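Side-chain contacts in putative peptidase (Chlamydophila abortus, PDB 3CE2), which is a putative zinc metallopeptidase of the M3B oligopeptidase F family that probably degrades small bioactive peptides: residues A[22-27]-A[94-99]; A[75-80]-A[418-423]; A[296-301]-A[460-465]; A[476-481]-A[502-507]. All blocks are in the same frame, centred on the assembly; numbering follows the deposited sequence.

How the contacts relate
The four contacts fall into two pairs, each sharing one long helix. Contacts 1 and 2 both use helix 66-96, their centres 26 Å apart, and both are only partly buried. Contacts 3 and 4 both use helix 451-487, with centres 20 Å apart, and are buried. In the partly buried pair, a loop meets the helix: contact 1 by an indole-amide hydrogen bond, contact 2 by aromatic and CH-pi packing. In the buried pair, two helices pack: contact 3 combines a ring face with a phenol-carboxylate bond, whereas contact 4 is mainly leucine packing. Contact 2 lies across the chain's centre from both contacts 3 and 4, their centres 43 and 41 Å from its own.

Contact 1: A[22-27]-A[94-99]; sequences DCWDIT and HDQDIT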
loop_
_atom_site.group_PDB
_atom_site.type_symbol
_atom_site.label_atom_id
_atom_site.label_comp_id
_atom_site.label_asym_id
_atom_site.label_seq_id
_atom_site.Cartn_x
_atom_site.Cartn_y
_atom_site.Cartn_z
ATOM N N ASP A 22 -6.739 25.025 13.844
ATOM C CA ASP A 22 -7.160 23.653 13.725
ATOM C C ASP A 22 -6.843 23.117 12.334
ATOM O O ASP A 22 -7.040 21.943 12.042
ATOM C CB ASP A 22 -8.645 23.562 14.041
ATOM C CG ASP A 22 -8.928 23.725 15.521
ATOM O OD1 ASP A 22 -7.955 23.715 16.313
ATOM O OD2 ASP A 22 -10.117 23.849 15.889
ATOM N N CYS A 23 -6.306 23.984 11.493
ATOM C CA CYS A 23 -6.105 23.663 10.104
ATOM C C CYS A 23 -4.646 23.644 9.729
ATOM O O CYS A 23 -3.813 24.250 10.391
ATOM C CB CYS A 23 -6.830 24.687 9.230
ATOM S SG CYS A 23 -8.495 24.928 9.791
ATOM N N TRP A 24 -4.351 22.943 8.650
ATOM C CA TRP A 24 -3.031 22.966 8.146
ATOM C C TRP A 24 -2.796 24.341 7.551
ATOM O O TRP A 24 -3.750 25.062 7.222
ATOM C CB TRP A 24 -2.788 21.854 7.122
ATOM C CG TRP A 24 -3.795 21.719 6.046
ATOM C CD1 TRP A 24 -4.560 22.707 5.490
ATOM C CD2 TRP A 24 -4.132 20.513 5.356
ATOM N NE1 TRP A 24 -5.361 22.185 4.508
ATOM C CE2 TRP A 24 -5.123 20.838 4.407
ATOM C CE3 TRP A 24 -3.694 19.183 5.455
ATOM C CZ2 TRP A 24 -5.688 19.884 3.559
ATOM C CZ3 TRP A 24 -4.253 18.234 4.608
ATOM C CH2 TRP A 24 -5.238 18.591 3.673
ATOM N N ASP A 25 -1.509 24.692 7.453
ATOM C CA ASP A 25 -1.047 25.952 6.902
ATOM C C ASP A 25 -0.361 25.691 5.575
ATOM O O ASP A 25 0.794 25.245 5.520
ATOM C CB ASP A 25 -0.086 26.645 7.870
ATOM C CG ASP A 25 0.585 27.885 7.258
ATOM O OD1 ASP A 25 0.151 28.376 6.196
ATOM O OD2 ASP A 25 1.563 28.373 7.849
ATOM N N ILE A 26 -1.086 25.996 4.508
ATOM C CA ILE A 26 -0.624 25.741 3.166
ATOM C C ILE A 26 -0.059 26.992 2.510
ATOM O O ILE A 26 0.258 26.979 1.328
ATOM C CB ILE A 26 -1.784 25.229 2.313
ATOM C CG1 ILE A 26 -2.919 26.267 2.303
ATOM C CG2 ILE A 26 -2.279 23.870 2.845
ATOM C CD1 ILE A 26 -3.943 26.035 1.212
ATOM N N THR A 27 0.061 28.076 3.266
ATOM C CA THR A 27 0.625 29.318 2.727
ATOM C C THR A 27 2.089 29.191 2.272
ATOM O O THR A 27 2.454 29.799 1.274
ATOM C CB THR A 27 0.469 30.519 3.701
ATOM O OG1 THR A 27 0.966 30.154 4.992
ATOM C CG2 THR A 27 -0.994 30.923 3.849
ATOM N N HIS A 94 -9.099 21.793 -2.243
ATOM C CA HIS A 94 -10.286 21.032 -2.555
ATOM C C HIS A 94 -10.738 20.119 -1.427
ATOM O O HIS A 94 -11.921 19.969 -1.189
ATOM C CB HIS A 94 -10.030 20.225 -3.828
ATOM C CG HIS A 94 -11.103 19.235 -4.156
ATOM N ND1 HIS A 94 -12.378 19.610 -4.526
ATOM C CD2 HIS A 94 -11.081 17.879 -4.206
ATOM C CE1 HIS A 94 -13.094 18.528 -4.784
ATOM N NE2 HIS A 94 -12.331 17.464 -4.598
ATOM N N ASP A 95 -9.806 19.495 -0.723
ATOM C CA ASP A 95 -10.189 18.513 0.273
ATOM C C ASP A 95 -10.716 19.148 1.550
ATOM O O ASP A 95 -11.339 18.474 2.390
ATOM C CB ASP A 95 -9.026 17.577 0.568
ATOM C CG ASP A 95 -8.823 16.541 -0.521
ATOM O OD1 ASP A 95 -9.695 16.437 -1.412
ATOM O OD2 ASP A 95 -7.792 15.834 -0.489
ATOM N N GLN A 96 -10.470 20.446 1.706
ATOM C CA GLN A 96 -11.010 21.177 2.853
ATOM C C GLN A 96 -12.537 21.259 2.804
ATOM O O GLN A 96 -13.195 21.280 3.851
ATOM C CB GLN A 96 -10.415 22.577 2.913
ATOM C CG GLN A 96 -9.029 22.584 3.484
ATOM C CD GLN A 96 -8.230 23.815 3.114
ATOM O OE1 GLN A 96 -7.070 23.927 3.479
ATOM N NE2 GLN A 96 -8.836 24.729 2.377
ATOM N N ASP A 97 -13.067 21.291 1.576
ATOM C CA ASP A 97 -14.502 21.405 1.287
ATOM C C ASP A 97 -14.774 20.944 -0.150
ATOM O O ASP A 97 -14.561 21.677 -1.100
ATOM C CB ASP A 97 -14.974 22.848 1.504
ATOM C CG ASP A 97 -16.439 23.060 1.126
ATOM O OD1 ASP A 97 -17.159 22.082 0.774
ATOM O OD2 ASP A 97 -16.867 24.238 1.173
ATOM N N ILE A 98 -15.245 19.720 -0.315
ATOM C CA ILE A 98 -15.190 19.094 -1.635
ATOM C C ILE A 98 -16.246 19.604 -2.617
ATOM O O ILE A 98 -16.198 19.314 -3.817
ATOM C CB ILE A 98 -15.197 17.566 -1.527
ATOM C CG1 ILE A 98 -16.530 17.066 -0.957
ATOM C CG2 ILE A 98 -14.007 17.101 -0.648
ATOM C CD1 ILE A 98 -16.609 15.512 -0.827
ATOM N N THR A 99 -17.185 20.392 -2.108
ATOM C CA THR A 99 -18.236 20.936 -2.959
ATOM C C THR A 99 -17.936 22.354 -3.431
ATOM O O THR A 99 -18.541 22.829 -4.380
ATOM C CB THR A 99 -19.573 20.983 -2.250
ATOM O OG1 THR A 99 -19.550 22.061 -1.313
ATOM C CG2 THR A 99 -19.869 19.656 -1.553
#
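Trp-24 and Gln-96 join the N-terminal loop to the C-terminal part of helix 66-96. Along segment 94-99, His-94 O receives the backbone bond from Asp-97 N at 3.3 Å. Asp-95 directs its CB toward the loop, yet its carboxylate is engaged by other partners: Arg-371 NE forms a salt bridge with OD1, and Tyr-375 OH is bonded to OD2. Gln-96 supplies the polar link. Its chain is extended beyond CG, which carries the amide out to the indole, and OE1 accepts from Trp-24 NE1 at 2.6 Å. The N-H...O angle is 160°, and NE1 meets the amide oxygen in the carbonyl plane, on a lone pair. From the indole's side, Gln-96 OE1 lies at the ring edge, only 4° out of the plane, while the ring and amide planes are 45° apart. The loop runs between the helix and the small mixed sheet of the M3-family region: Trp-24 N is bonded to Asp-363 OD1, Asp-25 O to Tyr-385 OH, and the indole also packs on Leu-92 and Leu-387. Ile-26 brings a methyl loosely up to the same amide oxygen, its CD1 4.4 Å from Gln-96 OE1, and finds apolar company in Leu-92. Asp-97 turns back on its own segment, where OD1 accepts from Thr-99 OG1, tilted out of the carboxylate plane.

Contact 2: A[75-80]-A[418-423]; sequences TLFSIE and PFHDAQ
Phe-77 and His-420 have the nearest CA atoms of the two segments, 7.0 Å apart. Segment 75-80 is helical, as Glu-80 N to Leu-76 O (2.9 Å) attests, and 418-423 is a loop that turns through Asp-421 N to Pro-418 O (3.0 Å). His-420 lays its CB over one face of the Phe-77 ring, a CH-pi contact 3.8 Å from the centroid and 19° off the normal. Its imidazole is nearly parallel to the phenyl but slid aside, so overlap is slight; NE2 is bonded to Pro-147 O. Tyr-151 meets Phe-77 edge-to-face. With chi1 at 166°, Phe-419 swings its phenyl away from its own amide nitrogen and lays one side of the ring against Phe-77 and the Glu-80 side chain: CE2 lies 3.6 Å from Phe-77 O, and CD2 4.0 Å from Phe-77 CB. Glu-80 CG meets the ring edge, while its carboxylate approaches obliquely. No hydrogen bond crosses, so dispersion and CH-pi packing hold helix and loop together without directional bonds.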
loop_
_atom_site.group_PDB
_atom_site.type_symbol
_atom_site.label_atom_id
_atom_site.label_comp_id
_atom_site.label_asym_id
_atom_site.label_seq_id
_atom_site.Cartn_x
_atom_site.Cartn_y
_atom_site.Cartn_z
ATOM N N THR A 75 15.087 19.791 -17.520
ATOM C CA THR A 75 14.023 20.688 -17.866
ATOM C C THR A 75 12.703 20.052 -17.540
ATOM O O THR A 75 11.771 20.734 -17.129
ATOM C CB THR A 75 14.063 21.003 -19.358
ATOM O OG1 THR A 75 15.164 21.886 -19.606
ATOM C CG2 THR A 75 12.777 21.657 -19.792
ATOM N N LEU A 76 12.621 18.741 -17.707
ATOM C CA LEU A 76 11.373 18.112 -17.416
ATOM C C LEU A 76 11.181 17.950 -15.911
ATOM O O LEU A 76 10.071 18.141 -15.408
ATOM C CB LEU A 76 11.156 16.850 -18.254
ATOM C CG LEU A 76 11.652 15.477 -17.877
ATOM C CD1 LEU A 76 10.709 14.893 -16.847
ATOM C CD2 LEU A 76 11.638 14.629 -19.118
ATOM N N PHE A 77 12.256 17.668 -15.179
ATOM C CA PHE A 77 12.154 17.618 -13.717
ATOM C C PHE A 77 11.750 18.965 -13.134
ATOM O O PHE A 77 11.128 19.040 -12.082
ATOM C CB PHE A 77 13.453 17.139 -13.065
ATOM C CG PHE A 77 13.766 15.696 -13.342
ATOM C CD1 PHE A 77 12.738 14.780 -13.583
ATOM C CD2 PHE A 77 15.078 15.247 -13.363
ATOM C CE1 PHE A 77 13.016 13.419 -13.842
ATOM C CE2 PHE A 77 15.368 13.901 -13.624
ATOM C CZ PHE A 77 14.329 12.984 -13.856
ATOM N N SER A 78 12.108 20.031 -13.828
ATOM C CA SER A 78 11.886 21.364 -13.320
ATOM C C SER A 78 10.406 21.710 -13.438
ATOM O O SER A 78 9.806 22.234 -12.500
ATOM C CB SER A 78 12.709 22.359 -14.136
ATOM O OG SER A 78 12.923 23.533 -13.386
ATOM N N ILE A 79 9.845 21.422 -14.611
ATOM C CA ILE A 79 8.433 21.620 -14.905
ATOM C C ILE A 79 7.598 20.748 -13.980
ATOM O O ILE A 79 6.726 21.244 -13.241
ATOM C CB ILE A 79 8.132 21.258 -16.380
ATOM C CG1 ILE A 79 8.640 22.367 -17.314
ATOM C CG2 ILE A 79 6.644 21.032 -16.599
ATOM C CD1 ILE A 79 8.733 21.946 -18.748
ATOM N N GLU A 80 7.901 19.452 -14.008
ATOM C CA GLU A 80 7.208 18.461 -13.205
ATOM C C GLU A 80 7.147 18.920 -11.770
ATOM O O GLU A 80 6.133 18.755 -11.080
ATOM C CB GLU A 80 7.923 17.117 -13.295
ATOM C CG GLU A 80 7.345 16.037 -12.425
ATOM C CD GLU A 80 8.128 14.724 -12.506
ATOM O OE1 GLU A 80 8.859 14.510 -13.506
ATOM O OE2 GLU A 80 8.004 13.903 -11.565
ATOM N N PRO A 418 17.674 14.355 -3.968
ATOM C CA PRO A 418 17.244 15.329 -4.944
ATOM C C PRO A 418 15.826 14.954 -5.430
ATOM O O PRO A 418 15.300 13.874 -5.091
ATOM C CB PRO A 418 18.293 15.205 -6.052
ATOM C CG PRO A 418 18.787 13.799 -5.951
ATOM C CD PRO A 418 18.621 13.365 -4.515
ATOM N N PHE A 419 15.221 15.849 -6.203
ATOM C CA PHE A 419 13.805 15.761 -6.542
ATOM C C PHE A 419 13.494 14.438 -7.185
ATOM O O PHE A 419 12.531 13.774 -6.832
ATOM C CB PHE A 419 13.406 16.905 -7.474
ATOM C CG PHE A 419 12.083 16.712 -8.133
ATOM C CD1 PHE A 419 10.904 16.951 -7.438
ATOM C CD2 PHE A 419 12.006 16.283 -9.443
ATOM C CE1 PHE A 419 9.662 16.765 -8.047
ATOM C CE2 PHE A 419 10.764 16.096 -10.057
ATOM C CZ PHE A 419 9.593 16.335 -9.354
ATOM N N HIS A 420 14.327 14.028 -8.120
ATOM C CA HIS A 420 13.991 12.844 -8.899
ATOM C C HIS A 420 14.252 11.528 -8.134
ATOM O O HIS A 420 13.957 10.457 -8.644
ATOM C CB HIS A 420 14.775 12.861 -10.210
ATOM C CG HIS A 420 16.260 12.812 -10.015
ATOM N ND1 HIS A 420 17.000 13.917 -9.657
ATOM C CD2 HIS A 420 17.139 11.786 -10.106
ATOM C CE1 HIS A 420 18.271 13.577 -9.538
ATOM N NE2 HIS A 420 18.382 12.290 -9.811
ATOM N N ASP A 421 14.814 11.601 -6.930
ATOM C CA ASP A 421 15.158 10.389 -6.204
ATOM C C ASP A 421 14.370 10.333 -4.926
ATOM O O ASP A 421 14.453 9.364 -4.196
ATOM C CB ASP A 421 16.650 10.367 -5.850
ATOM C CG ASP A 421 17.519 9.725 -6.925
ATOM O OD1 ASP A 421 17.029 9.416 -8.031
ATOM O OD2 ASP A 421 18.724 9.525 -6.654
ATOM N N ALA A 422 13.590 11.363 -4.657
ATOM C CA ALA A 422 12.967 11.526 -3.334
ATOM C C ALA A 422 11.747 10.658 -3.035
ATOM O O ALA A 422 11.457 10.361 -1.882
ATOM C CB ALA A 422 12.620 12.974 -3.113
ATOM N N GLN A 423 11.009 10.272 -4.061
ATOM C CA GLN A 423 9.807 9.507 -3.848
ATOM C C GLN A 423 10.158 8.032 -3.710
ATOM O O GLN A 423 10.652 7.433 -4.659
ATOM C CB GLN A 423 8.846 9.699 -5.027
ATOM C CG GLN A 423 7.561 8.906 -4.849
ATOM C CD GLN A 423 6.908 9.196 -3.492
ATOM O OE1 GLN A 423 6.925 8.358 -2.574
ATOM N NE2 GLN A 423 6.376 10.410 -3.347
#

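Contact 3: A[296-301]-A[460-465]; sequences TKYFSI and RCLDTI
The Tyr-298 ring takes Leu-462 on one face and Asp-463 at its edge. Leu-462 CB sits over the face, 3.8 Å from the ring centroid, displaced toward the rim where the hydroxyl begins: its nearest ring atom is Tyr-298 CZ, at 3.5 Å. This is a CH-pi contact, extended by Leu-462 CD1, which lies 3.8 Å from Tyr-298 CE1. At the edge, near the ring plane, Tyr-298 OH donates to Asp-463 OD1 at 2.7 Å. The donor reaches that oxygen from above the carboxylate plane, 51° out of it, and the two flat groups are turned 59° apart. With CG anti to the backbone N (chi1 176°), the phenol ring reaches out toward helix 451-487. Asp-463 OD1 is gripped twice, since Lys-302 NZ, one turn beyond Tyr-298 on the same helix, forms a salt bridge with it. The negative charge thus has a cationic partner beside the phenol, which probably keeps the carboxylate ionised. Phe-466 also meets the Tyr-298 ring, the two planes nearly parallel. The contact joins helix 292-306 to helix 451-487 within the helical M3 peptidase region. Helix 590-607 packs on Ile-301 and Ile-465, while helix 431-447 touches Arg-460, Cys-461 and Thr-464.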
loop_
_atom_site.group_PDB
_atom_site.type_symbol
_atom_site.label_atom_id
_atom_site.label_comp_id
_atom_site.label_asym_id
_atom_site.label_seq_id
_atom_site.Cartn_x
_atom_site.Cartn_y
_atom_site.Cartn_z
ATOM N N THR A 296 -1.491 -21.816 13.824
ATOM C CA THR A 296 -2.048 -22.790 14.759
ATOM C C THR A 296 -1.995 -22.274 16.194
ATOM O O THR A 296 -3.006 -22.281 16.882
ATOM C CB THR A 296 -1.301 -24.101 14.695
ATOM O OG1 THR A 296 -1.056 -24.446 13.325
ATOM C CG2 THR A 296 -2.100 -25.164 15.336
ATOM N N LYS A 297 -0.837 -21.796 16.646
ATOM C CA LYS A 297 -0.732 -21.300 18.029
ATOM C C LYS A 297 -1.754 -20.228 18.331
ATOM O O LYS A 297 -2.533 -20.363 19.274
ATOM C CB LYS A 297 0.660 -20.738 18.339
ATOM C CG LYS A 297 1.578 -21.683 19.079
ATOM C CD LYS A 297 3.020 -21.163 19.073
ATOM C CE LYS A 297 3.977 -22.123 19.803
ATOM N NZ LYS A 297 5.382 -21.967 19.338
ATOM N N TYR A 298 -1.739 -19.166 17.521
ATOM C CA TYR A 298 -2.542 -17.970 17.784
ATOM C C TYR A 298 -4.013 -18.265 17.805
ATOM O O TYR A 298 -4.693 -17.881 18.750
ATOM C CB TYR A 298 -2.284 -16.856 16.757
ATOM C CG TYR A 298 -3.178 -15.642 16.958
ATOM C CD1 TYR A 298 -3.318 -15.055 18.222
ATOM C CD2 TYR A 298 -3.885 -15.077 15.887
ATOM C CE1 TYR A 298 -4.133 -13.939 18.418
ATOM C CE2 TYR A 298 -4.709 -13.959 16.072
ATOM C CZ TYR A 298 -4.822 -13.399 17.339
ATOM O OH TYR A 298 -5.613 -12.299 17.522
ATOM N N PHE A 299 -4.505 -18.942 16.767
ATOM C CA PHE A 299 -5.920 -19.291 16.700
ATOM C C PHE A 299 -6.433 -20.175 17.843
ATOM O O PHE A 299 -7.572 -20.011 18.264
ATOM C CB PHE A 299 -6.287 -19.884 15.343
ATOM C CG PHE A 299 -6.253 -18.890 14.215
ATOM C CD1 PHE A 299 -6.152 -17.518 14.476
ATOM C CD2 PHE A 299 -6.361 -19.315 12.893
ATOM C CE1 PHE A 299 -6.124 -16.580 13.441
ATOM C CE2 PHE A 299 -6.334 -18.387 11.836
ATOM C CZ PHE A 299 -6.213 -17.011 12.117
ATOM N N SER A 300 -5.625 -21.097 18.369
ATOM C CA SER A 300 -6.116 -21.917 19.490
ATOM C C SER A 300 -6.297 -21.055 20.717
ATOM O O SER A 300 -7.208 -21.276 21.520
ATOM C CB SER A 300 -5.162 -23.043 19.847
ATOM O OG SER A 300 -4.275 -23.275 18.788
ATOM N N ILE A 301 -5.414 -20.085 20.897
ATOM C CA ILE A 301 -5.623 -19.179 21.999
ATOM C C ILE A 301 -6.990 -18.558 21.824
ATOM O O ILE A 301 -7.782 -18.524 22.753
ATOM C CB ILE A 301 -4.585 -18.075 22.021
ATOM C CG1 ILE A 301 -3.210 -18.670 22.303
ATOM C CG2 ILE A 301 -4.967 -17.019 23.043
ATOM C CD1 ILE A 301 -2.122 -17.639 22.325
ATOM N N ARG A 460 -5.723 -6.907 18.606
ATOM C CA ARG A 460 -5.792 -6.061 17.432
ATOM C C ARG A 460 -4.505 -6.203 16.627
ATOM O O ARG A 460 -4.501 -6.292 15.390
ATOM C CB ARG A 460 -6.006 -4.610 17.838
ATOM C CG ARG A 460 -6.359 -3.719 16.659
ATOM C CD ARG A 460 -6.916 -2.392 17.106
ATOM N NE ARG A 460 -5.968 -1.686 17.964
ATOM C CZ ARG A 460 -6.088 -1.556 19.284
ATOM N NH1 ARG A 460 -5.158 -0.899 19.964
ATOM N NH2 ARG A 460 -7.133 -2.074 19.923
ATOM N N CYS A 461 -3.417 -6.246 17.371
ATOM C CA CYS A 461 -2.099 -6.378 16.830
ATOM C C CYS A 461 -1.846 -7.724 16.138
ATOM O O CYS A 461 -1.244 -7.774 15.068
ATOM C CB CYS A 461 -1.107 -6.176 17.965
ATOM S SG CYS A 461 0.532 -6.654 17.536
ATOM N N LEU A 462 -2.295 -8.826 16.718
ATOM C CA LEU A 462 -2.059 -10.095 16.045
ATOM C C LEU A 462 -3.003 -10.294 14.862
ATOM O O LEU A 462 -2.590 -10.794 13.808
ATOM C CB LEU A 462 -2.071 -11.258 17.031
ATOM C CG LEU A 462 -0.885 -11.163 18.011
ATOM C CD1 LEU A 462 -1.155 -11.826 19.348
ATOM C CD2 LEU A 462 0.422 -11.707 17.395
ATOM N N ASP A 463 -4.258 -9.876 15.012
ATOM C CA ASP A 463 -5.213 -9.941 13.886
ATOM C C ASP A 463 -4.616 -9.244 12.651
ATOM O O ASP A 463 -4.680 -9.763 11.524
ATOM C CB ASP A 463 -6.556 -9.286 14.251
ATOM C CG ASP A 463 -7.384 -10.106 15.284
ATOM O OD1 ASP A 463 -7.096 -11.318 15.534
ATOM O OD2 ASP A 463 -8.344 -9.510 15.846
ATOM N N THR A 464 -4.033 -8.067 12.881
ATOM C CA THR A 464 -3.404 -7.282 11.831
ATOM C C THR A 464 -2.221 -8.029 11.228
ATOM O O THR A 464 -2.126 -8.203 10.008
ATOM C CB THR A 464 -2.885 -5.966 12.414
ATOM O OG1 THR A 464 -3.998 -5.172 12.821
ATOM C CG2 THR A 464 -2.061 -5.206 11.409
ATOM N N ILE A 465 -1.317 -8.475 12.094
ATOM C CA ILE A 465 -0.170 -9.240 11.638
ATOM C C ILE A 465 -0.624 -10.489 10.872
ATOM O O ILE A 465 -0.150 -10.760 9.761
ATOM C CB ILE A 465 0.737 -9.617 12.809
ATOM C CG1 ILE A 465 1.249 -8.354 13.485
ATOM C CG2 ILE A 465 1.902 -10.382 12.317
ATOM C CD1 ILE A 465 2.070 -8.631 14.719
#

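Contact 4: A[476-481]-A[502-507]; sequences ASFEYD and KNLQNE
Ser-477 begins the contact with Leu-504: its OG lies 3.9 Å from Leu-504 CD2. This is packing only, an oxygen against a methyl; the hydroxyl turns back to its own helix, chiefly to Leu-474 O, with Val-473 O also in bonding range. The same serine touches Ile-285 and Lys-289, so helix 278-289 borders this side. At Phe-478 the leucine meets backbone as well as side chain, with Leu-504 CD2 3.4 Å from the Phe-478 N and 3.5 Å from its CB. The methyl sits at the edge of the phenyl ring, near its plane, 4.1 Å from CD1. A chi1 of -179° sets that ring trans to its amide nitrogen and carries it past Leu-504 toward Leu-497, Thr-500 and an edge-to-face partner, Tyr-501. The arrangement is an antiparallel helical hairpin: helices 451-487 and 494-509 follow each other in sequence, and the N-to-C directions of the two short segments make 147°, their axes approaching to 10.5 Å. Phe-478 and Leu-504 have the nearest CA atoms, 7.3 Å apart. One turn beyond Ser-477, Asp-481 arrives from the direction opposite to the leucine, and its OD2 stands 3.8 Å from Leu-504 CD1. Its side chain lies about 5 Å from that of His-484, which with His-488 binds a zinc ion distinct from the one held by the HExxH histidines, His-402 and His-406, and Glu-430.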
loop_
_atom_site.group_PDB
_atom_site.type_symbol
_atom_site.label_atom_id
_atom_site.label_comp_id
_atom_site.label_asym_id
_atom_site.label_seq_id
_atom_site.Cartn_x
_atom_site.Cartn_y
_atom_site.Cartn_z
ATOM N N ALA A 476 -0.578 -14.952 -2.224
ATOM C CA ALA A 476 0.628 -14.965 -3.081
ATOM C C ALA A 476 0.962 -16.321 -3.674
ATOM O O ALA A 476 1.272 -16.398 -4.863
ATOM C CB ALA A 476 1.819 -14.409 -2.367
ATOM N N SER A 477 0.898 -17.396 -2.893
ATOM C CA SER A 477 1.188 -18.698 -3.505
ATOM C C SER A 477 0.094 -19.090 -4.470
ATOM O O SER A 477 0.367 -19.664 -5.549
ATOM C CB SER A 477 1.403 -19.812 -2.486
ATOM O OG SER A 477 0.676 -19.527 -1.333
ATOM N N PHE A 478 -1.143 -18.780 -4.086
ATOM C CA PHE A 478 -2.256 -19.055 -4.968
ATOM C C PHE A 478 -2.003 -18.397 -6.313
ATOM O O PHE A 478 -2.044 -19.049 -7.366
ATOM C CB PHE A 478 -3.569 -18.559 -4.387
ATOM C CG PHE A 478 -4.727 -18.857 -5.266
ATOM C CD1 PHE A 478 -4.976 -20.156 -5.668
ATOM C CD2 PHE A 478 -5.542 -17.837 -5.750
ATOM C CE1 PHE A 478 -6.038 -20.438 -6.508
ATOM C CE2 PHE A 478 -6.611 -18.118 -6.599
ATOM C CZ PHE A 478 -6.857 -19.419 -6.974
ATOM N N GLU A 479 -1.704 -17.103 -6.272
ATOM C CA GLU A 479 -1.490 -16.341 -7.486
ATOM C C GLU A 479 -0.282 -16.905 -8.244
ATOM O O GLU A 479 -0.201 -16.881 -9.480
ATOM C CB GLU A 479 -1.326 -14.857 -7.133
ATOM C CG GLU A 479 -1.015 -13.968 -8.298
ATOM C CD GLU A 479 -1.024 -12.466 -7.944
ATOM O OE1 GLU A 479 -0.821 -12.099 -6.756
ATOM O OE2 GLU A 479 -1.231 -11.643 -8.880
ATOM N N TYR A 480 0.661 -17.443 -7.499
ATOM C CA TYR A 480 1.814 -18.021 -8.123
ATOM C C TYR A 480 1.453 -19.322 -8.835
ATOM O O TYR A 480 1.803 -19.508 -10.003
ATOM C CB TYR A 480 2.863 -18.273 -7.068
ATOM C CG TYR A 480 4.096 -18.913 -7.610
ATOM C CD1 TYR A 480 5.110 -18.143 -8.186
ATOM C CD2 TYR A 480 4.261 -20.294 -7.548
ATOM C CE1 TYR A 480 6.253 -18.730 -8.688
ATOM C CE2 TYR A 480 5.392 -20.892 -8.047
ATOM C CZ TYR A 480 6.387 -20.108 -8.606
ATOM O OH TYR A 480 7.510 -20.717 -9.093
ATOM N N ASP A 481 0.753 -20.222 -8.139
ATOM C CA ASP A 481 0.410 -21.537 -8.722
ATOM C C ASP A 481 -0.480 -21.430 -9.943
ATOM O O ASP A 481 -0.414 -22.277 -10.823
ATOM C CB ASP A 481 -0.299 -22.446 -7.720
ATOM C CG ASP A 481 0.584 -22.842 -6.549
ATOM O OD1 ASP A 481 1.805 -22.585 -6.622
ATOM O OD2 ASP A 481 0.057 -23.404 -5.546
ATOM N N LYS A 502 -7.977 -24.976 -1.964
ATOM C CA LYS A 502 -8.260 -25.833 -0.811
ATOM C C LYS A 502 -6.979 -26.372 -0.159
ATOM O O LYS A 502 -6.804 -26.256 1.051
ATOM C CB LYS A 502 -9.193 -26.986 -1.171
ATOM C CG LYS A 502 -9.498 -27.840 0.039
ATOM C CD LYS A 502 -10.738 -28.686 -0.128
ATOM C CE LYS A 502 -11.381 -28.895 1.261
ATOM N NZ LYS A 502 -12.377 -30.016 1.331
ATOM N N ASN A 503 -6.093 -26.947 -0.971
ATOM C CA ASN A 503 -4.795 -27.432 -0.494
ATOM C C ASN A 503 -4.081 -26.314 0.213
ATOM O O ASN A 503 -3.551 -26.504 1.304
ATOM C CB ASN A 503 -3.922 -28.020 -1.624
ATOM C CG ASN A 503 -4.623 -29.185 -2.373
ATOM O OD1 ASN A 503 -5.396 -29.963 -1.791
ATOM N ND2 ASN A 503 -4.355 -29.293 -3.668
ATOM N N LEU A 504 -4.096 -25.134 -0.386
ATOM C CA LEU A 504 -3.454 -23.998 0.242
ATOM C C LEU A 504 -4.077 -23.671 1.590
ATOM O O LEU A 504 -3.358 -23.480 2.575
ATOM C CB LEU A 504 -3.472 -22.769 -0.665
ATOM C CG LEU A 504 -2.227 -22.444 -1.484
ATOM C CD1 LEU A 504 -1.658 -23.686 -2.165
ATOM C CD2 LEU A 504 -2.582 -21.379 -2.519
ATOM N N GLN A 505 -5.402 -23.613 1.656
ATOM C CA GLN A 505 -6.029 -23.297 2.945
ATOM C C GLN A 505 -5.564 -24.317 3.942
ATOM O O GLN A 505 -5.456 -24.063 5.145
ATOM C CB GLN A 505 -7.540 -23.350 2.849
ATOM C CG GLN A 505 -8.117 -22.208 2.033
ATOM C CD GLN A 505 -9.583 -22.376 1.816
ATOM O OE1 GLN A 505 -9.995 -23.235 1.047
ATOM N NE2 GLN A 505 -10.388 -21.576 2.500
ATOM N N ASN A 506 -5.262 -25.484 3.413
ATOM C CA ASN A 506 -4.854 -26.568 4.236
ATOM C C ASN A 506 -3.449 -26.417 4.755
ATOM O O ASN A 506 -3.229 -26.541 5.952
ATOM C CB ASN A 506 -4.999 -27.858 3.474
ATOM C CG ASN A 506 -5.778 -28.839 4.242
ATOM O OD1 ASN A 506 -5.298 -29.359 5.247
ATOM N ND2 ASN A 506 -7.032 -29.052 3.836
ATOM N N GLU A 507 -2.502 -26.140 3.865
ATOM C CA GLU A 507 -1.121 -25.874 4.289
ATOM C C GLU A 507 -1.065 -24.791 5.362
ATOM O O GLU A 507 -0.181 -24.812 6.204
ATOM C CB GLU A 507 -0.202 -25.517 3.101
ATOM C CG GLU A 507 -0.120 -26.604 2.034
ATOM C CD GLU A 507 0.835 -26.267 0.882
ATOM O OE1 GLU A 507 2.061 -26.228 1.133
ATOM O OE2 GLU A 507 0.372 -26.060 -0.278
#